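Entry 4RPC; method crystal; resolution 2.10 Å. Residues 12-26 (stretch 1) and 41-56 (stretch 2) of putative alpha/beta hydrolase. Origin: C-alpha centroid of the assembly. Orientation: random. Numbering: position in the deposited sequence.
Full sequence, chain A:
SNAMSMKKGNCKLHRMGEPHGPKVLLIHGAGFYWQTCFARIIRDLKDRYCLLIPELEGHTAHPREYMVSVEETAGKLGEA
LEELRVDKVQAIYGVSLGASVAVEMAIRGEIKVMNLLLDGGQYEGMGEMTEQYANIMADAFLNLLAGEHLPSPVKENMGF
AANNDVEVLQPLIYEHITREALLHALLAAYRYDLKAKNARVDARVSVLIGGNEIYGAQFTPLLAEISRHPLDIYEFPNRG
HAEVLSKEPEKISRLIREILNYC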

# COMPACT_ATOMS: atom_id res chain seq x y z
N LYS A 12 14.50 7.65 1.94
CA LYS A 12 13.64 8.89 2.10
C LYS A 12 12.36 8.56 2.92
O LYS A 12 11.30 8.25 2.38
CB LYS A 12 13.34 9.53 0.73
CG LYS A 12 13.58 11.06 0.68
CD LYS A 12 14.63 11.47 -0.39
CE LYS A 12 14.15 11.40 -1.85
NZ LYS A 12 13.21 12.50 -2.23
N LEU A 13 12.54 8.62 4.24
CA LEU A 13 11.55 8.28 5.24
C LEU A 13 11.20 9.50 6.06
O LEU A 13 12.05 10.04 6.75
CB LEU A 13 12.11 7.22 6.17
CG LEU A 13 11.15 6.70 7.24
CD1 LEU A 13 10.06 5.84 6.64
CD2 LEU A 13 11.92 5.90 8.25
N HIS A 14 9.95 9.92 5.98
CA HIS A 14 9.48 11.13 6.62
C HIS A 14 8.93 10.76 7.93
O HIS A 14 8.33 9.71 8.06
CB HIS A 14 8.35 11.75 5.84
CG HIS A 14 8.73 12.20 4.48
ND1 HIS A 14 9.18 13.47 4.21
CD2 HIS A 14 8.73 11.55 3.30
CE1 HIS A 14 9.43 13.59 2.92
NE2 HIS A 14 9.16 12.43 2.35
N ARG A 15 9.10 11.64 8.91
CA ARG A 15 8.73 11.31 10.28
C ARG A 15 7.87 12.43 10.84
O ARG A 15 8.23 13.57 10.78
CB ARG A 15 9.98 11.07 11.13
CG ARG A 15 9.71 10.71 12.59
CD ARG A 15 11.02 10.46 13.34
NE ARG A 15 10.84 9.71 14.59
CZ ARG A 15 11.83 9.29 15.38
NH1 ARG A 15 13.11 9.54 15.05
NH2 ARG A 15 11.57 8.60 16.51
N MSE A 16 6.70 12.07 11.34
CA MSE A 16 5.78 13.03 11.93
C MSE A 16 5.21 12.47 13.23
O MSE A 16 5.52 11.35 13.65
CB MSE A 16 4.61 13.39 11.00
CG MSE A 16 4.71 12.87 9.57
SE MSE A 16 4.72 14.33 8.26
CE MSE A 16 4.16 15.94 9.26
N GLY A 17 4.41 13.29 13.89
CA GLY A 17 3.79 12.92 15.17
C GLY A 17 4.72 12.85 16.35
O GLY A 17 5.72 13.53 16.39
N GLU A 18 4.38 12.02 17.33
CA GLU A 18 5.14 11.92 18.57
C GLU A 18 6.33 10.96 18.44
O GLU A 18 6.12 9.74 18.40
CB GLU A 18 4.21 11.46 19.70
CG GLU A 18 3.49 12.57 20.40
CD GLU A 18 4.46 13.65 20.89
OE1 GLU A 18 5.46 13.30 21.59
OE2 GLU A 18 4.25 14.82 20.50
N PRO A 19 7.59 11.49 18.39
CA PRO A 19 8.74 10.64 17.98
C PRO A 19 8.94 9.42 18.88
O PRO A 19 9.35 8.34 18.39
CB PRO A 19 9.95 11.58 18.05
CG PRO A 19 9.38 12.96 18.10
CD PRO A 19 8.01 12.86 18.72
N HIS A 20 8.56 9.58 20.14
CA HIS A 20 8.67 8.52 21.14
C HIS A 20 7.37 7.69 21.25
O HIS A 20 7.33 6.66 21.90
CB HIS A 20 9.08 9.15 22.50
CG HIS A 20 10.39 9.87 22.43
ND1 HIS A 20 10.55 11.19 22.76
CD2 HIS A 20 11.59 9.45 21.97
CE1 HIS A 20 11.79 11.55 22.55
NE2 HIS A 20 12.45 10.51 22.07
N GLY A 21 6.33 8.13 20.59
CA GLY A 21 5.10 7.34 20.54
C GLY A 21 5.24 5.98 19.83
O GLY A 21 6.25 5.70 19.24
N PRO A 22 4.19 5.14 19.91
CA PRO A 22 4.24 3.87 19.18
C PRO A 22 4.41 4.10 17.68
O PRO A 22 3.84 5.04 17.12
CB PRO A 22 2.89 3.20 19.49
CG PRO A 22 2.38 3.87 20.75
CD PRO A 22 3.05 5.23 20.85
N LYS A 23 5.15 3.21 17.02
CA LYS A 23 5.49 3.44 15.63
C LYS A 23 4.44 2.84 14.65
O LYS A 23 4.14 1.66 14.69
CB LYS A 23 6.86 2.89 15.35
CG LYS A 23 7.98 3.87 15.65
CD LYS A 23 8.21 3.98 17.13
CE LYS A 23 9.56 4.62 17.37
NZ LYS A 23 9.55 5.34 18.65
N VAL A 24 3.96 3.69 13.76
CA VAL A 24 3.03 3.34 12.75
C VAL A 24 3.64 3.73 11.37
O VAL A 24 3.93 4.91 11.11
CB VAL A 24 1.71 4.07 13.01
CG1 VAL A 24 0.70 3.82 11.90
CG2 VAL A 24 1.12 3.62 14.37
N LEU A 25 3.82 2.75 10.51
CA LEU A 25 4.38 2.96 9.14
C LEU A 25 3.27 3.01 8.12
O LEU A 25 2.46 2.12 8.08
CB LEU A 25 5.27 1.76 8.76
CG LEU A 25 6.71 1.86 8.37
CD1 LEU A 25 7.14 0.52 7.78
CD2 LEU A 25 7.07 2.96 7.40
N LEU A 26 3.28 4.00 7.25
CA LEU A 26 2.29 4.17 6.24
C LEU A 26 2.94 4.15 4.88
O LEU A 26 3.75 5.09 4.57
CB LEU A 26 1.58 5.50 6.43
CG LEU A 26 0.98 5.75 7.78
CD1 LEU A 26 0.52 7.19 7.86
CD2 LEU A 26 -0.20 4.84 8.02
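Stretch 2 41-56: IIRDLKDRYCLLIPEL

Stretch 2 begins in a helix that includes 41-45, passes through a loop, and enters strand 50-54. This strand lies between the two strands of stretch 1. It runs antiparallel to strand 13-17 (157° between directions, axes 4.4 Å apart at closest). It runs parallel to strand 23-26 (25°, 4.8 Å). A type I turn, Glu-18 to Gly-21, lies between those two strands.

From Cys-50 to Ile-53, the backbone polar groups are satisfied alternately by the two neighbours; Pro-54 has no N-H to give. On the antiparallel side, His-14 and Ile-53 pair both ways: His-14 N to Ile-53 O is 3.0 Å, and Ile-53 N to His-14 O is 2.8 Å. Met-16, a selenomethionine, pairs likewise with Leu-51: Met-16 N to Leu-51 O is 2.9 Å, and Leu-51 N to Met-16 O is 3.0 Å. Glu-55 N donates to Lys-12 O (3.0 Å), and Glu-18 N to Tyr-49 O (2.9 Å).

On the parallel side, Cys-50 N donates to Pro-22 O (3.0 Å) and Val-24 N to Cys-50 O (2.9 Å). Leu-52 N then donates to Val-24 O (2.9 Å), and Leu-26 N to Leu-52 O (3.0 Å). One water donates to both Leu-26 O (2.6 Å) and Pro-54 O (2.8 Å).

The Glu-55 carboxylate has two partners. Lys-12 NZ forms a salt bridge with Glu-55 OE1 (2.9 Å), and His-14 NE2 donates to Glu-55 OE2 (2.7 Å). Arg-15 NE donates to Cys-50 SG at 3.5 Å.

Gly-17 packs tightly, with its CA 3.3 Å from Tyr-49 O. A CB there would clash with that oxygen.

Apolar side chains also pack against each other on both faces of the sheet. Leu-25 CD2 meets Pro-54 CD at 3.5 Å on one. On the other, Met-16 CG meets Ile-53 CD1 at 3.4 Å. Leu-26 CD1 reaches the helix, 4.0 Å from Ile-41 CG2.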

# COMPACT_ATOMS: atom_id res chain seq x y z
N ILE A 41 -4.69 11.02 7.81
CA ILE A 41 -4.34 10.00 8.80
C ILE A 41 -3.29 10.54 9.75
O ILE A 41 -3.36 10.36 10.95
CB ILE A 41 -3.85 8.70 8.12
CG1 ILE A 41 -5.05 8.04 7.42
CG2 ILE A 41 -3.24 7.72 9.14
CD1 ILE A 41 -4.68 6.94 6.45
N ILE A 42 -2.29 11.19 9.19
CA ILE A 42 -1.24 11.77 9.98
C ILE A 42 -1.85 12.77 10.95
O ILE A 42 -1.58 12.70 12.14
CB ILE A 42 -0.20 12.44 9.08
CG1 ILE A 42 0.57 11.38 8.29
CG2 ILE A 42 0.78 13.30 9.88
CD1 ILE A 42 1.29 11.97 7.09
N ARG A 43 -2.68 13.68 10.46
CA ARG A 43 -3.35 14.64 11.34
C ARG A 43 -4.12 13.98 12.47
O ARG A 43 -4.02 14.45 13.60
CB ARG A 43 -4.30 15.57 10.57
CG ARG A 43 -3.56 16.55 9.68
CD ARG A 43 -4.45 17.71 9.28
NE ARG A 43 -5.49 17.25 8.38
CZ ARG A 43 -5.33 17.06 7.07
NH1 ARG A 43 -4.17 17.31 6.45
NH2 ARG A 43 -6.37 16.64 6.35
N ASP A 44 -4.84 12.89 12.18
CA ASP A 44 -5.58 12.17 13.24
C ASP A 44 -4.70 11.44 14.27
O ASP A 44 -5.09 11.33 15.42
CB ASP A 44 -6.56 11.16 12.65
CG ASP A 44 -7.63 11.79 11.82
OD1 ASP A 44 -7.90 13.02 11.98
OD2 ASP A 44 -8.21 11.05 10.97
N LEU A 45 -3.55 10.93 13.86
CA LEU A 45 -2.73 10.14 14.77
C LEU A 45 -1.52 10.89 15.36
O LEU A 45 -0.90 10.38 16.26
CB LEU A 45 -2.27 8.86 14.06
CG LEU A 45 -3.38 7.99 13.46
CD1 LEU A 45 -2.77 6.87 12.64
CD2 LEU A 45 -4.26 7.41 14.55
N LYS A 46 -1.19 12.08 14.87
CA LYS A 46 0.08 12.72 15.26
C LYS A 46 0.15 13.09 16.74
O LYS A 46 1.24 13.14 17.29
CB LYS A 46 0.37 13.95 14.42
CG LYS A 46 -0.56 15.13 14.60
CD LYS A 46 -0.21 16.15 13.53
CE LYS A 46 -1.14 17.36 13.53
NZ LYS A 46 -0.71 18.26 14.62
N ASP A 47 -1.00 13.34 17.36
CA ASP A 47 -1.06 13.59 18.80
C ASP A 47 -0.33 12.49 19.62
O ASP A 47 0.29 12.76 20.62
CB ASP A 47 -2.53 13.76 19.28
CG ASP A 47 -3.38 12.45 19.19
OD1 ASP A 47 -3.47 11.79 18.11
OD2 ASP A 47 -3.99 12.06 20.23
N ARG A 48 -0.38 11.24 19.13
CA ARG A 48 -0.02 10.12 19.93
C ARG A 48 1.04 9.20 19.26
O ARG A 48 1.95 8.67 19.92
CB ARG A 48 -1.31 9.38 20.24
CG ARG A 48 -1.14 7.91 20.52
CD ARG A 48 -0.55 7.65 21.90
NE ARG A 48 -1.03 6.35 22.38
CZ ARG A 48 -0.38 5.54 23.21
NH1 ARG A 48 0.82 5.87 23.72
NH2 ARG A 48 -0.95 4.38 23.53
N TYR A 49 0.95 9.01 17.96
CA TYR A 49 1.83 8.09 17.28
C TYR A 49 3.00 8.71 16.58
O TYR A 49 2.92 9.84 16.10
CB TYR A 49 1.01 7.26 16.28
CG TYR A 49 -0.04 6.51 17.03
CD1 TYR A 49 0.28 5.35 17.68
CD2 TYR A 49 -1.33 7.01 17.16
CE1 TYR A 49 -0.65 4.66 18.42
CE2 TYR A 49 -2.28 6.33 17.90
CZ TYR A 49 -1.93 5.15 18.52
OH TYR A 49 -2.82 4.44 19.27
N CYS A 50 4.07 7.92 16.50
CA CYS A 50 5.17 8.21 15.64
C CYS A 50 4.84 7.67 14.22
O CYS A 50 4.83 6.49 14.03
CB CYS A 50 6.43 7.55 16.14
SG CYS A 50 7.82 7.97 15.08
N LEU A 51 4.56 8.57 13.28
CA LEU A 51 4.21 8.20 11.93
C LEU A 51 5.47 8.22 11.11
O LEU A 51 6.19 9.21 11.09
CB LEU A 51 3.19 9.20 11.31
CG LEU A 51 1.74 9.21 11.81
CD1 LEU A 51 1.29 7.86 12.35
CD2 LEU A 51 1.48 10.29 12.83
N LEU A 52 5.73 7.13 10.45
CA LEU A 52 6.81 7.05 9.50
C LEU A 52 6.29 6.77 8.10
O LEU A 52 5.63 5.74 7.87
CB LEU A 52 7.71 5.91 9.97
CG LEU A 52 8.13 5.96 11.45
CD1 LEU A 52 8.57 4.59 11.96
CD2 LEU A 52 9.24 6.99 11.57
N ILE A 53 6.61 7.63 7.15
CA ILE A 53 6.04 7.57 5.83
C ILE A 53 7.11 7.56 4.75
O ILE A 53 7.74 8.56 4.48
CB ILE A 53 5.07 8.74 5.56
CG1 ILE A 53 4.14 9.02 6.78
CG2 ILE A 53 4.24 8.46 4.33
CD1 ILE A 53 4.70 9.99 7.75
N PRO A 54 7.36 6.40 4.14
CA PRO A 54 8.38 6.43 3.10
C PRO A 54 7.89 7.01 1.77
O PRO A 54 6.71 7.05 1.50
CB PRO A 54 8.70 4.94 2.91
CG PRO A 54 7.54 4.19 3.48
CD PRO A 54 7.07 5.04 4.60
N GLU A 55 8.81 7.43 0.92
CA GLU A 55 8.53 7.62 -0.51
C GLU A 55 8.98 6.40 -1.27
O GLU A 55 10.12 5.98 -1.13
CB GLU A 55 9.35 8.76 -1.03
CG GLU A 55 9.02 10.06 -0.37
CD GLU A 55 9.87 11.21 -0.88
OE1 GLU A 55 10.77 11.01 -1.77
OE2 GLU A 55 9.61 12.30 -0.34
N LEU A 56 8.11 5.78 -2.04
CA LEU A 56 8.56 4.73 -2.93
C LEU A 56 9.53 5.34 -3.94
O LEU A 56 9.41 6.51 -4.31
CB LEU A 56 7.37 4.09 -3.66
CG LEU A 56 6.35 3.30 -2.84
CD1 LEU A 56 5.35 2.66 -3.80
CD2 LEU A 56 7.07 2.21 -2.11
O HOH W 1 4.23 5.99 2.15